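Local coordinates for protein putative glycerophosphodiester phosphodiesterase (Galdieria sulphuraria, PDB 2O55) that is of unconfirmed function but belongs to the glycerophosphoryl diester phosphodiesterase family and folds as a TIM barrel, at residues K3-K8 and Q237-C242; G16-A21 and Y245-M250; L98-E103 and E136-Q141; G126-L131 and A155-L160. All coordinates share one frame; numbering follows the deposited sequence.

Interaction 1. Residues K3-K8 and Q237-C242; sequences KVIIPK and QVDLIC
K8 and L240 form a parallel beta bridge at the point where a TIM barrel closes on itself, the first strand, 8-12, lying beside the last, 240-243. Two backbone bonds fix the register: K8 N gives its hydrogen to D239 O at 2.9 Å, and I241 N gives its own to K8 O at 3.0 Å. The second bond runs nearly along the C=O axis of K8. With L240 CA also resting against K8 O, one carbonyl meets two consecutive residues of the last strand.

Ahead of the strand, P7 lays its ring over the chain that leads into strand 240-243. P7 CB lies 4.1 Å from both V238 CG2 and I241 CG1; the P7 and I241 side chains run side by side in the same direction, and a compact apolar ring suits this buried spot. Q237, which follows helix 227-236 and has positive phi, adds a side-chain bond to the barrel seam ahead of strand 8-12. Its chain bends at chi2 (-111°), placing CD where OE1 can accept I5 N at 2.8 Å, with the donor in the carbonyl plane. The I5 side chain runs at a slant across D239, with I5 CD1 3.6 Å from D239 OD1. The second oxygen of that carboxylate, D239 OD2, is held by V215 N and H209 NE2, so the acid ties strand 214-218 to the same corner.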
loop_
_atom_site.group_PDB
_atom_site.type_symbol
_atom_site.label_atom_id
_atom_site.label_comp_id
_atom_site.label_asym_id
_atom_site.label_seq_id
_atom_site.Cartn_x
_atom_site.Cartn_y
_atom_site.Cartn_z
ATOM N N LYS A 3 17.113 4.725 -21.062
ATOM C CA LYS A 3 15.896 4.447 -21.845
ATOM C C LYS A 3 14.648 4.871 -21.043
ATOM O O LYS A 3 14.365 4.289 -19.989
ATOM C CB LYS A 3 15.839 2.951 -22.181
ATOM C CG LYS A 3 15.818 2.653 -23.666
ATOM C CD LYS A 3 16.419 1.277 -23.960
ATOM C CE LYS A 3 16.552 1.062 -25.452
ATOM N NZ LYS A 3 16.876 -0.345 -25.755
ATOM N N VAL A 4 13.925 5.883 -21.536
ATOM C CA VAL A 4 12.848 6.550 -20.770
ATOM C C VAL A 4 11.884 5.596 -20.033
ATOM O O VAL A 4 11.237 4.768 -20.659
ATOM C CB VAL A 4 12.033 7.546 -21.652
ATOM C CG1 VAL A 4 10.852 8.147 -20.851
ATOM C CG2 VAL A 4 12.942 8.645 -22.220
ATOM N N ILE A 5 11.803 5.726 -18.710
ATOM C CA ILE A 5 10.902 4.902 -17.884
ATOM C C ILE A 5 9.485 5.489 -17.803
ATOM O O ILE A 5 9.278 6.565 -17.235
ATOM C CB ILE A 5 11.431 4.702 -16.412
ATOM C CG1 ILE A 5 12.863 4.156 -16.373
ATOM C CG2 ILE A 5 10.498 3.800 -15.624
ATOM C CD1 ILE A 5 13.376 3.929 -14.947
ATOM N N ILE A 6 8.508 4.778 -18.352
ATOM C CA ILE A 6 7.103 5.109 -18.109
ATOM C C ILE A 6 6.684 4.410 -16.797
ATOM O O ILE A 6 6.729 3.179 -16.702
ATOM C CB ILE A 6 6.181 4.696 -19.307
ATOM C CG1 ILE A 6 6.715 5.254 -20.630
ATOM C CG2 ILE A 6 4.751 5.181 -19.092
ATOM C CD1 ILE A 6 6.622 4.244 -21.826
ATOM N N PRO A 7 6.271 5.191 -15.780
ATOM C CA PRO A 7 6.007 4.582 -14.467
ATOM C C PRO A 7 4.682 3.847 -14.485
ATOM O O PRO A 7 3.813 4.178 -15.284
ATOM C CB PRO A 7 5.930 5.788 -13.515
ATOM C CG PRO A 7 6.298 7.021 -14.356
ATOM C CD PRO A 7 5.989 6.634 -15.773
ATOM N N LYS A 8 4.525 2.853 -13.626
ATOM C CA LYS A 8 3.254 2.140 -13.540
ATOM C C LYS A 8 2.372 2.719 -12.427
ATOM O O LYS A 8 2.898 3.252 -11.444
ATOM C CB LYS A 8 3.507 0.652 -13.318
ATOM C CG LYS A 8 4.178 -0.026 -14.488
ATOM C CD LYS A 8 4.709 -1.367 -14.106
ATOM C CE LYS A 8 5.343 -2.000 -15.313
ATOM N NZ LYS A 8 6.771 -2.316 -14.968
ATOM N N GLN A 237 11.809 10.182 -13.181
ATOM C CA GLN A 237 12.025 8.825 -13.695
ATOM C C GLN A 237 11.789 7.727 -12.642
ATOM O O GLN A 237 12.450 6.692 -12.650
ATOM C CB GLN A 237 13.422 8.687 -14.339
ATOM C CG GLN A 237 13.652 9.461 -15.649
ATOM C CD GLN A 237 13.788 8.533 -16.865
ATOM O OE1 GLN A 237 12.797 7.943 -17.332
ATOM N NE2 GLN A 237 15.021 8.406 -17.395
ATOM N N VAL A 238 10.835 7.958 -11.746
ATOM C CA VAL A 238 10.352 6.942 -10.804
ATOM C C VAL A 238 9.760 5.743 -11.541
ATOM O O VAL A 238 9.380 5.859 -12.712
ATOM C CB VAL A 238 9.275 7.518 -9.863
ATOM C CG1 VAL A 238 9.826 8.738 -9.162
ATOM C CG2 VAL A 238 7.999 7.880 -10.627
ATOM N N ASP A 239 9.672 4.608 -10.846
ATOM C CA ASP A 239 9.136 3.358 -11.404
ATOM C C ASP A 239 7.630 3.214 -11.228
ATOM O O ASP A 239 6.945 2.668 -12.088
ATOM C CB ASP A 239 9.862 2.174 -10.781
ATOM C CG ASP A 239 11.355 2.241 -11.022
ATOM O OD1 ASP A 239 11.794 2.139 -12.204
ATOM O OD2 ASP A 239 12.096 2.428 -10.036
ATOM N N LEU A 240 7.114 3.703 -10.104
ATOM C CA LEU A 240 5.695 3.564 -9.808
ATOM C C LEU A 240 5.222 4.854 -9.170
ATOM O O LEU A 240 6.024 5.641 -8.634
ATOM C CB LEU A 240 5.413 2.355 -8.903
ATOM C CG LEU A 240 5.849 0.924 -9.327
ATOM C CD1 LEU A 240 7.176 0.454 -8.727
ATOM C CD2 LEU A 240 4.801 -0.057 -8.952
ATOM N N ILE A 241 3.922 5.105 -9.281
ATOM C CA ILE A 241 3.319 6.267 -8.650
ATOM C C ILE A 241 2.087 5.835 -7.911
ATOM O O ILE A 241 1.128 5.327 -8.522
ATOM C CB ILE A 241 2.920 7.330 -9.652
ATOM C CG1 ILE A 241 4.162 7.780 -10.435
ATOM C CG2 ILE A 241 2.209 8.479 -8.904
ATOM C CD1 ILE A 241 3.911 8.795 -11.471
ATOM N N CYS A 242 2.126 6.013 -6.596
ATOM C CA CYS A 242 0.988 5.681 -5.789
ATOM C C CYS A 242 0.114 6.924 -5.773
ATOM O O CYS A 242 0.309 7.830 -4.949
ATOM C CB CYS A 242 1.427 5.254 -4.391
ATOM S SG CYS A 242 0.112 4.477 -3.426
#

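Interaction 2. Residues G16-A21 and Y245-M250; sequences GKEGLA and YPFGLM
E18 sets CG anti to its carbonyl carbon and then bends at chi2 (-85°), which carries CD across to the start of helix 246-253. Its carboxylate thereby meets the first turn of the helix that follows the last strand of the TIM barrel, close to Y245 at the N-cap position. E18 OE2 accepts a hydrogen bond from G248 N at 3.2 Å, met nearly head-on to the C-O bond, and a weak, more bent one from F247 N at 3.0 Å. An acid suits this place: first-turn NH groups lack acceptors within the helix, and the helix dipole would probably favour the negative charge.

The same carboxylate touches two aromatic residues. Its plane stands 83° from the Y245 ring, whose edge it meets, E18 OE1 lying 3.5 Å from Y245 CD2. Against F247 the planes are only 19° apart, yet this is no stack: OE2 comes close to F247 CB and lies oblique to the ring.

On the far end of the tyrosine, K17 CB packs 3.5 Å from Y245 OH. The polar tips of both residues continue to D224, K17 NZ through a salt bridge and Y245 OH through a hydrogen bond, so a long lysine and a hydroxylated ring share one acid. F247 in turn makes a cation-pi contact with R35. From the loop, L20 brings a methyl to the rim of that phenyl ring, near its plane, with L20 CD1 3.4 Å from F247 CE1.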
loop_
_atom_site.group_PDB
_atom_site.type_symbol
_atom_site.label_atom_id
_atom_site.label_comp_id
_atom_site.label_asym_id
_atom_site.label_seq_id
_atom_site.Cartn_x
_atom_site.Cartn_y
_atom_site.Cartn_z
ATOM N N GLY A 16 -8.535 5.275 -5.111
ATOM C CA GLY A 16 -8.044 6.485 -4.464
ATOM C C GLY A 16 -9.141 7.501 -4.250
ATOM O O GLY A 16 -10.254 7.138 -3.857
ATOM N N LYS A 17 -8.822 8.767 -4.530
ATOM C CA LYS A 17 -9.742 9.892 -4.296
ATOM C C LYS A 17 -10.693 10.161 -5.470
ATOM O O LYS A 17 -11.360 11.197 -5.497
ATOM C CB LYS A 17 -8.974 11.170 -3.900
ATOM C CG LYS A 17 -8.620 11.228 -2.424
ATOM C CD LYS A 17 -7.678 12.358 -2.085
ATOM C CE LYS A 17 -8.410 13.533 -1.520
ATOM N NZ LYS A 17 -7.421 14.512 -0.998
ATOM N N GLU A 18 -10.760 9.246 -6.438
ATOM C CA GLU A 18 -11.739 9.394 -7.516
ATOM C C GLU A 18 -13.146 9.266 -6.900
ATOM O O GLU A 18 -13.310 8.744 -5.778
ATOM C CB GLU A 18 -11.519 8.375 -8.647
ATOM C CG GLU A 18 -10.092 8.306 -9.221
ATOM C CD GLU A 18 -9.763 9.327 -10.325
ATOM O OE1 GLU A 18 -10.473 10.342 -10.516
ATOM O OE2 GLU A 18 -8.746 9.106 -11.011
ATOM N N GLY A 19 -14.156 9.760 -7.605
ATOM C CA GLY A 19 -15.524 9.660 -7.087
ATOM C C GLY A 19 -16.041 8.247 -6.784
ATOM O O GLY A 19 -16.659 8.017 -5.750
ATOM N N LEU A 20 -15.729 7.294 -7.655
ATOM C CA LEU A 20 -16.568 6.112 -7.882
ATOM C C LEU A 20 -16.810 5.114 -6.737
ATOM O O LEU A 20 -17.723 4.276 -6.833
ATOM C CB LEU A 20 -16.060 5.379 -9.126
ATOM C CG LEU A 20 -15.934 6.242 -10.391
ATOM C CD1 LEU A 20 -14.547 6.071 -11.015
ATOM C CD2 LEU A 20 -17.088 5.990 -11.406
ATOM N N ALA A 21 -16.015 5.192 -5.668
ATOM C CA ALA A 21 -16.136 4.246 -4.555
ATOM C C ALA A 21 -15.326 4.662 -3.337
ATOM O O ALA A 21 -14.331 5.380 -3.470
ATOM C CB ALA A 21 -15.724 2.842 -4.994
ATOM N N TYR A 245 -5.344 9.740 -7.804
ATOM C CA TYR A 245 -6.188 9.794 -8.983
ATOM C C TYR A 245 -5.655 8.898 -10.095
ATOM O O TYR A 245 -5.195 9.396 -11.118
ATOM C CB TYR A 245 -6.316 11.236 -9.451
ATOM C CG TYR A 245 -6.971 12.074 -8.397
ATOM C CD1 TYR A 245 -6.207 12.653 -7.375
ATOM C CD2 TYR A 245 -8.371 12.252 -8.390
ATOM C CE1 TYR A 245 -6.812 13.402 -6.391
ATOM C CE2 TYR A 245 -8.987 13.001 -7.415
ATOM C CZ TYR A 245 -8.202 13.575 -6.411
ATOM O OH TYR A 245 -8.799 14.309 -5.411
ATOM N N PRO A 246 -5.730 7.567 -9.905
ATOM C CA PRO A 246 -5.190 6.628 -10.908
ATOM C C PRO A 246 -5.785 6.790 -12.332
ATOM O O PRO A 246 -5.049 6.688 -13.338
ATOM C CB PRO A 246 -5.530 5.248 -10.321
ATOM C CG PRO A 246 -6.551 5.491 -9.260
ATOM C CD PRO A 246 -6.329 6.865 -8.753
ATOM N N PHE A 247 -7.094 7.045 -12.414
ATOM C CA PHE A 247 -7.767 7.196 -13.699
ATOM C C PHE A 247 -7.266 8.453 -14.424
ATOM O O PHE A 247 -7.053 8.430 -15.647
ATOM C CB PHE A 247 -9.295 7.150 -13.532
ATOM C CG PHE A 247 -9.795 5.885 -12.849
ATOM C CD1 PHE A 247 -11.045 5.848 -12.243
ATOM C CD2 PHE A 247 -8.994 4.721 -12.797
ATOM C CE1 PHE A 247 -11.496 4.680 -11.615
ATOM C CE2 PHE A 247 -9.437 3.547 -12.161
ATOM C CZ PHE A 247 -10.682 3.535 -11.568
ATOM N N GLY A 248 -7.043 9.529 -13.663
ATOM C CA GLY A 248 -6.402 10.734 -14.183
ATOM C C GLY A 248 -4.967 10.470 -14.603
ATOM O O GLY A 248 -4.513 10.938 -15.661
ATOM N N LEU A 249 -4.254 9.711 -13.777
ATOM C CA LEU A 249 -2.883 9.351 -14.063
ATOM C C LEU A 249 -2.805 8.507 -15.322
ATOM O O LEU A 249 -1.960 8.779 -16.177
ATOM C CB LEU A 249 -2.236 8.623 -12.876
ATOM C CG LEU A 249 -0.762 8.216 -13.003
ATOM C CD1 LEU A 249 0.050 9.276 -13.708
ATOM C CD2 LEU A 249 -0.144 7.950 -11.657
HETATM N N MSE A 250 -3.675 7.500 -15.442
HETATM C CA MSE A 250 -3.725 6.674 -16.645
HETATM C C MSE A 250 -4.020 7.532 -17.876
HETATM O O MSE A 250 -3.333 7.422 -18.896
HETATM C CB MSE A 250 -4.810 5.618 -16.516
HETATM C CG MSE A 250 -4.323 4.156 -16.644
HETATM SE SE MSE A 250 -2.956 3.663 -18.032
HETATM C CE MSE A 250 -3.144 1.546 -18.001
#

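Interaction 3. Residues L98-E103 and E136-Q141; sequences LFVAIE and EKYHMQ
The Y138 ring receives F99 CB over one face, displaced toward the rim, while E103 OE1 lies near the ring plane at its edge, 4.1 Å from Y138 CD2. The F99 ring is covered in its turn: M140 CG sits over one face, 3.9 Å from both F99 CD1 and F99 CE1. The two rings themselves meet obliquely, with centroids 5.6 Å apart and planes inclined by 39°, so the pair is neither a stack nor edge-to-face, and the face contacts are CH-pi contacts from the F99 CB and M140 CG methylenes.

M140, modelled as selenomethionine, runs antiparallel to the F99 side chain. Its chain bends at chi2 (-66°), which places SE beside the phenyl ring in a Met-aromatic contact, 5.2 Å from the F99 centroid and oblique to it. The terminal methyl continues to the helix, M140 CE meeting I102 CG2 at 3.4 Å; a long, flexible apolar chain suits a position that bridges from a loop to buried I102. V100 CG2 packs obliquely near the hydroxyl end of the tyrosine, 3.6 Å from Y138 CE2. The hydroxyl beyond it, Y138 OH, is hydrogen-bonded to E96, and K137 makes a salt bridge to the same acid.

H139, with positive phi, is the C-prime residue of a Schellman motif, M140 N bonding to V135 O and H139 N to E136 O. Helix 127-136 thus ends in a turn whose residues pack on helix 95-104, a contact between neighbouring helical elements in the outer layer of a TIM barrel.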
loop_
_atom_site.group_PDB
_atom_site.type_symbol
_atom_site.label_atom_id
_atom_site.label_comp_id
_atom_site.label_asym_id
_atom_site.label_seq_id
_atom_site.Cartn_x
_atom_site.Cartn_y
_atom_site.Cartn_z
ATOM N N LEU A 98 -10.402 -9.982 -0.449
ATOM C CA LEU A 98 -9.768 -9.370 -1.597
ATOM C C LEU A 98 -9.096 -10.413 -2.457
ATOM O O LEU A 98 -9.082 -10.296 -3.693
ATOM C CB LEU A 98 -8.720 -8.351 -1.152
ATOM C CG LEU A 98 -7.904 -7.726 -2.291
ATOM C CD1 LEU A 98 -8.826 -7.057 -3.338
ATOM C CD2 LEU A 98 -6.839 -6.773 -1.745
ATOM N N PHE A 99 -8.509 -11.404 -1.783
ATOM C CA PHE A 99 -7.795 -12.490 -2.434
ATOM C C PHE A 99 -8.783 -13.300 -3.253
ATOM O O PHE A 99 -8.638 -13.430 -4.475
ATOM C CB PHE A 99 -7.115 -13.365 -1.386
ATOM C CG PHE A 99 -5.840 -12.790 -0.854
ATOM C CD1 PHE A 99 -5.214 -11.723 -1.486
ATOM C CD2 PHE A 99 -5.230 -13.345 0.260
ATOM C CE1 PHE A 99 -4.009 -11.198 -1.001
ATOM C CE2 PHE A 99 -4.024 -12.823 0.757
ATOM C CZ PHE A 99 -3.413 -11.746 0.120
ATOM N N VAL A 100 -9.786 -13.822 -2.547
ATOM C CA VAL A 100 -10.973 -14.420 -3.123
ATOM C C VAL A 100 -11.517 -13.608 -4.320
ATOM O O VAL A 100 -11.773 -14.174 -5.388
ATOM C CB VAL A 100 -12.055 -14.618 -2.016
ATOM C CG1 VAL A 100 -13.470 -14.648 -2.601
ATOM C CG2 VAL A 100 -11.754 -15.871 -1.160
ATOM N N ALA A 101 -11.673 -12.291 -4.144
ATOM C CA ALA A 101 -12.092 -11.383 -5.237
ATOM C C ALA A 101 -11.196 -11.543 -6.463
ATOM O O ALA A 101 -11.676 -11.752 -7.592
ATOM C CB ALA A 101 -12.093 -9.900 -4.767
ATOM N N ILE A 102 -9.887 -11.456 -6.210
ATOM C CA ILE A 102 -8.875 -11.470 -7.252
ATOM C C ILE A 102 -8.858 -12.824 -7.967
ATOM O O ILE A 102 -8.709 -12.885 -9.196
ATOM C CB ILE A 102 -7.477 -11.062 -6.678
ATOM C CG1 ILE A 102 -7.492 -9.601 -6.235
ATOM C CG2 ILE A 102 -6.383 -11.201 -7.714
ATOM C CD1 ILE A 102 -6.289 -9.192 -5.422
ATOM N N GLU A 103 -9.057 -13.892 -7.194
ATOM C CA GLU A 103 -8.988 -15.267 -7.696
ATOM C C GLU A 103 -10.094 -15.638 -8.665
ATOM O O GLU A 103 -9.862 -16.427 -9.569
ATOM C CB GLU A 103 -8.974 -16.275 -6.538
ATOM C CG GLU A 103 -7.851 -17.311 -6.656
ATOM C CD GLU A 103 -6.457 -16.643 -6.711
ATOM O OE1 GLU A 103 -6.111 -15.898 -5.759
ATOM O OE2 GLU A 103 -5.716 -16.851 -7.707
ATOM N N GLU A 136 -0.012 -17.404 0.946
ATOM C CA GLU A 136 0.301 -18.598 0.165
ATOM C C GLU A 136 -0.894 -19.518 -0.017
ATOM O O GLU A 136 -0.932 -20.319 -0.958
ATOM C CB GLU A 136 1.520 -19.351 0.712
ATOM C CG GLU A 136 1.369 -19.891 2.112
ATOM C CD GLU A 136 2.692 -19.830 2.904
ATOM O OE1 GLU A 136 3.131 -20.902 3.412
ATOM O OE2 GLU A 136 3.289 -18.719 3.014
ATOM N N LYS A 137 -1.873 -19.387 0.867
ATOM C CA LYS A 137 -3.107 -20.130 0.703
ATOM C C LYS A 137 -3.875 -19.609 -0.513
ATOM O O LYS A 137 -4.878 -20.185 -0.907
ATOM C CB LYS A 137 -3.980 -20.062 1.953
ATOM C CG LYS A 137 -5.170 -21.009 1.903
ATOM C CD LYS A 137 -6.428 -20.370 2.467
ATOM C CE LYS A 137 -7.654 -21.207 2.150
ATOM N NZ LYS A 137 -8.888 -20.621 2.742
ATOM N N TYR A 138 -3.399 -18.521 -1.106
ATOM C CA TYR A 138 -4.025 -17.970 -2.306
ATOM C C TYR A 138 -2.999 -17.822 -3.427
ATOM O O TYR A 138 -3.220 -17.119 -4.417
ATOM C CB TYR A 138 -4.747 -16.656 -1.979
ATOM C CG TYR A 138 -6.032 -16.915 -1.252
ATOM C CD1 TYR A 138 -6.057 -17.123 0.132
ATOM C CD2 TYR A 138 -7.233 -17.014 -1.956
ATOM C CE1 TYR A 138 -7.256 -17.410 0.791
ATOM C CE2 TYR A 138 -8.432 -17.296 -1.307
ATOM C CZ TYR A 138 -8.436 -17.489 0.059
ATOM O OH TYR A 138 -9.626 -17.750 0.671
ATOM N N HIS A 139 -1.882 -18.527 -3.250
ATOM C CA HIS A 139 -0.771 -18.532 -4.192
ATOM C C HIS A 139 -0.501 -17.111 -4.646
ATOM O O HIS A 139 -0.322 -16.858 -5.832
ATOM C CB HIS A 139 -1.067 -19.470 -5.364
ATOM C CG HIS A 139 -1.629 -20.783 -4.929
ATOM N ND1 HIS A 139 -0.847 -21.901 -4.743
ATOM C CD2 HIS A 139 -2.887 -21.140 -4.578
ATOM C CE1 HIS A 139 -1.604 -22.901 -4.329
ATOM N NE2 HIS A 139 -2.845 -22.463 -4.215
HETATM N N MSE A 140 -0.475 -16.188 -3.683
HETATM C CA MSE A 140 -0.313 -14.771 -3.967
HETATM C C MSE A 140 1.122 -14.316 -3.772
HETATM O O MSE A 140 1.429 -13.151 -3.993
HETATM C CB MSE A 140 -1.237 -13.965 -3.063
HETATM C CG MSE A 140 -2.694 -13.931 -3.522
HETATM SE SE MSE A 140 -2.848 -12.962 -5.219
HETATM C CE MSE A 140 -4.691 -13.079 -5.414
ATOM N N GLN A 141 1.998 -15.245 -3.377
ATOM C CA GLN A 141 3.418 -14.959 -3.073
ATOM C C GLN A 141 4.114 -14.025 -4.090
ATOM O O GLN A 141 4.883 -13.138 -3.717
ATOM C CB GLN A 141 4.266 -16.262 -2.929
ATOM C CG GLN A 141 3.768 -17.378 -1.979
ATOM C CD GLN A 141 2.843 -18.401 -2.664
ATOM O OE1 GLN A 141 1.989 -18.045 -3.483
ATOM N NE2 GLN A 141 3.011 -19.672 -2.319
#

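Interaction 4. Residues G126-L131 and A155-L160; sequences GDHQRL and AHLKAL
H156 sets its CB over one face of the H128 imidazole, offset toward the rim and 3.6 Å from H128 NE2, a CH-pi contact. The two imidazole planes are inclined by 51° and meet obliquely. Each ring also has a polar partner beyond the pair: H156 NE2 bonds to E152 OE1, and H128 NE2 makes a weak bond to W120 O. Histidine suits position 128 by offering a flat pi face to the H156 methylene and a nitrogen for an outside bond; H156 gives its CB to the contact and its NE2 to E152.

L157 comes next and crosses H128 at about a right angle. L157 CD2 reaches the edge of that ring near its plane and lies 3.5 Å from H128 CB, while its other methyl, CD1, is 4.4 Å from L131 CD2. One turn on from H156, L160 pushes CD1 against the start of the other helix, 3.8 Å from H128 CB and 4.0 Å from Q129 CG; this single methyl touches both residues.

The axes of segments 127-131 and 155-160 approach to 9.7 Å and cross at -62°. Beneath the pair lies the barrel wall, where L131 and L157 both rest on Y146 of strand 144-148, the strand that separates the two helices in sequence.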
loop_
_atom_site.group_PDB
_atom_site.type_symbol
_atom_site.label_atom_id
_atom_site.label_comp_id
_atom_site.label_asym_id
_atom_site.label_seq_id
_atom_site.Cartn_x
_atom_site.Cartn_y
_atom_site.Cartn_z
ATOM N N GLY A 126 1.646 -13.764 16.276
ATOM C CA GLY A 126 1.089 -14.753 15.360
ATOM C C GLY A 126 0.687 -14.039 14.085
ATOM O O GLY A 126 0.297 -14.674 13.097
ATOM N N ASP A 127 0.826 -12.710 14.120
ATOM C CA ASP A 127 0.315 -11.793 13.108
ATOM C C ASP A 127 0.958 -11.982 11.756
ATOM O O ASP A 127 0.276 -11.924 10.722
ATOM C CB ASP A 127 0.554 -10.349 13.542
ATOM C CG ASP A 127 -0.571 -9.786 14.393
ATOM O OD1 ASP A 127 -0.975 -10.423 15.386
ATOM O OD2 ASP A 127 -1.044 -8.672 14.085
ATOM N N HIS A 128 2.275 -12.185 11.761
ATOM C CA HIS A 128 3.039 -12.252 10.514
ATOM C C HIS A 128 2.867 -13.597 9.828
ATOM O O HIS A 128 2.731 -13.652 8.611
ATOM C CB HIS A 128 4.515 -11.980 10.748
ATOM C CG HIS A 128 4.792 -10.693 11.459
ATOM N ND1 HIS A 128 4.804 -10.594 12.835
ATOM C CD2 HIS A 128 5.101 -9.462 10.989
ATOM C CE1 HIS A 128 5.093 -9.350 13.179
ATOM N NE2 HIS A 128 5.278 -8.643 12.076
ATOM N N GLN A 129 2.872 -14.672 10.609
ATOM C CA GLN A 129 2.558 -15.984 10.079
ATOM C C GLN A 129 1.146 -16.063 9.559
ATOM O O GLN A 129 0.897 -16.734 8.568
ATOM C CB GLN A 129 2.738 -17.040 11.139
ATOM C CG GLN A 129 4.015 -17.806 10.956
ATOM C CD GLN A 129 4.430 -18.507 12.236
ATOM O OE1 GLN A 129 4.455 -17.893 13.320
ATOM N NE2 GLN A 129 4.749 -19.799 12.128
ATOM N N ARG A 130 0.219 -15.392 10.240
ATOM C CA ARG A 130 -1.175 -15.365 9.817
ATOM C C ARG A 130 -1.215 -14.748 8.442
ATOM O O ARG A 130 -1.896 -15.251 7.542
ATOM C CB ARG A 130 -2.047 -14.559 10.791
ATOM C CG ARG A 130 -3.558 -14.609 10.472
ATOM C CD ARG A 130 -4.434 -14.339 11.704
ATOM N NE ARG A 130 -4.033 -15.166 12.847
ATOM C CZ ARG A 130 -3.386 -14.720 13.926
ATOM N NH1 ARG A 130 -3.085 -13.430 14.033
ATOM N NH2 ARG A 130 -3.045 -15.569 14.898
ATOM N N LEU A 131 -0.449 -13.670 8.284
ATOM C CA LEU A 131 -0.385 -12.982 7.024
ATOM C C LEU A 131 0.193 -13.886 5.946
ATOM O O LEU A 131 -0.404 -14.041 4.872
ATOM C CB LEU A 131 0.438 -11.698 7.153
ATOM C CG LEU A 131 0.614 -10.807 5.910
ATOM C CD1 LEU A 131 -0.709 -10.555 5.228
ATOM C CD2 LEU A 131 1.289 -9.496 6.250
ATOM N N ALA A 155 11.251 -6.725 8.797
ATOM C CA ALA A 155 12.271 -7.703 9.202
ATOM C C ALA A 155 11.665 -9.005 9.752
ATOM O O ALA A 155 12.190 -10.089 9.534
ATOM C CB ALA A 155 13.201 -7.086 10.200
ATOM N N HIS A 156 10.542 -8.874 10.446
ATOM C CA HIS A 156 9.836 -9.999 11.029
ATOM C C HIS A 156 9.255 -10.900 9.954
ATOM O O HIS A 156 9.208 -12.123 10.119
ATOM C CB HIS A 156 8.722 -9.510 11.955
ATOM C CG HIS A 156 9.212 -8.797 13.186
ATOM N ND1 HIS A 156 10.116 -9.358 14.070
ATOM C CD2 HIS A 156 8.895 -7.580 13.697
ATOM C CE1 HIS A 156 10.347 -8.512 15.059
ATOM N NE2 HIS A 156 9.619 -7.424 14.857
ATOM N N LEU A 157 8.810 -10.309 8.852
ATOM C CA LEU A 157 8.333 -11.119 7.737
ATOM C C LEU A 157 9.491 -11.888 7.121
ATOM O O LEU A 157 9.494 -13.122 7.050
ATOM C CB LEU A 157 7.681 -10.247 6.678
ATOM C CG LEU A 157 6.300 -9.731 7.068
ATOM C CD1 LEU A 157 5.689 -8.938 5.910
ATOM C CD2 LEU A 157 5.375 -10.887 7.488
ATOM N N LYS A 158 10.478 -11.119 6.684
ATOM C CA LYS A 158 11.750 -11.604 6.183
ATOM C C LYS A 158 12.316 -12.755 7.044
ATOM O O LYS A 158 12.828 -13.749 6.514
ATOM C CB LYS A 158 12.709 -10.415 6.147
ATOM C CG LYS A 158 13.505 -10.322 4.927
ATOM C CD LYS A 158 12.685 -9.816 3.801
ATOM C CE LYS A 158 13.200 -10.426 2.499
ATOM N NZ LYS A 158 13.108 -9.490 1.343
ATOM N N ALA A 159 12.198 -12.628 8.363
ATOM C CA ALA A 159 12.683 -13.675 9.271
ATOM C C ALA A 159 11.979 -15.024 9.048
ATOM O O ALA A 159 12.623 -16.073 9.078
ATOM C CB ALA A 159 12.570 -13.228 10.754
ATOM N N LEU A 160 10.669 -14.984 8.810
ATOM C CA LEU A 160 9.880 -16.187 8.603
ATOM C C LEU A 160 10.026 -16.689 7.189
ATOM O O LEU A 160 10.148 -17.880 6.941
ATOM C CB LEU A 160 8.419 -15.897 8.895
ATOM C CG LEU A 160 8.230 -15.426 10.338
ATOM C CD1 LEU A 160 6.790 -14.956 10.573
ATOM C CD2 LEU A 160 8.639 -16.509 11.340
#

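Interactions 1 and 2 belong to the closing end of the barrel: strand 240-243 is followed by helix 246-253, and the two contacts touch where I241 CG2 lies 3.7 Å from L249 CD2. Each joins the N-terminal part of the chain to the C-terminal part, and their segments alternate along the sequence. Interactions 3 and 4 nest inside both long loops. They share helix 127-136, its start packing in interaction 4 and the turn after its end in interaction 3; their centres are about 17 Å apart and their nearest atoms about 5 Å. Interactions 2 and 4 lie on opposite sides of the chain's centre, about 32 Å apart between centres.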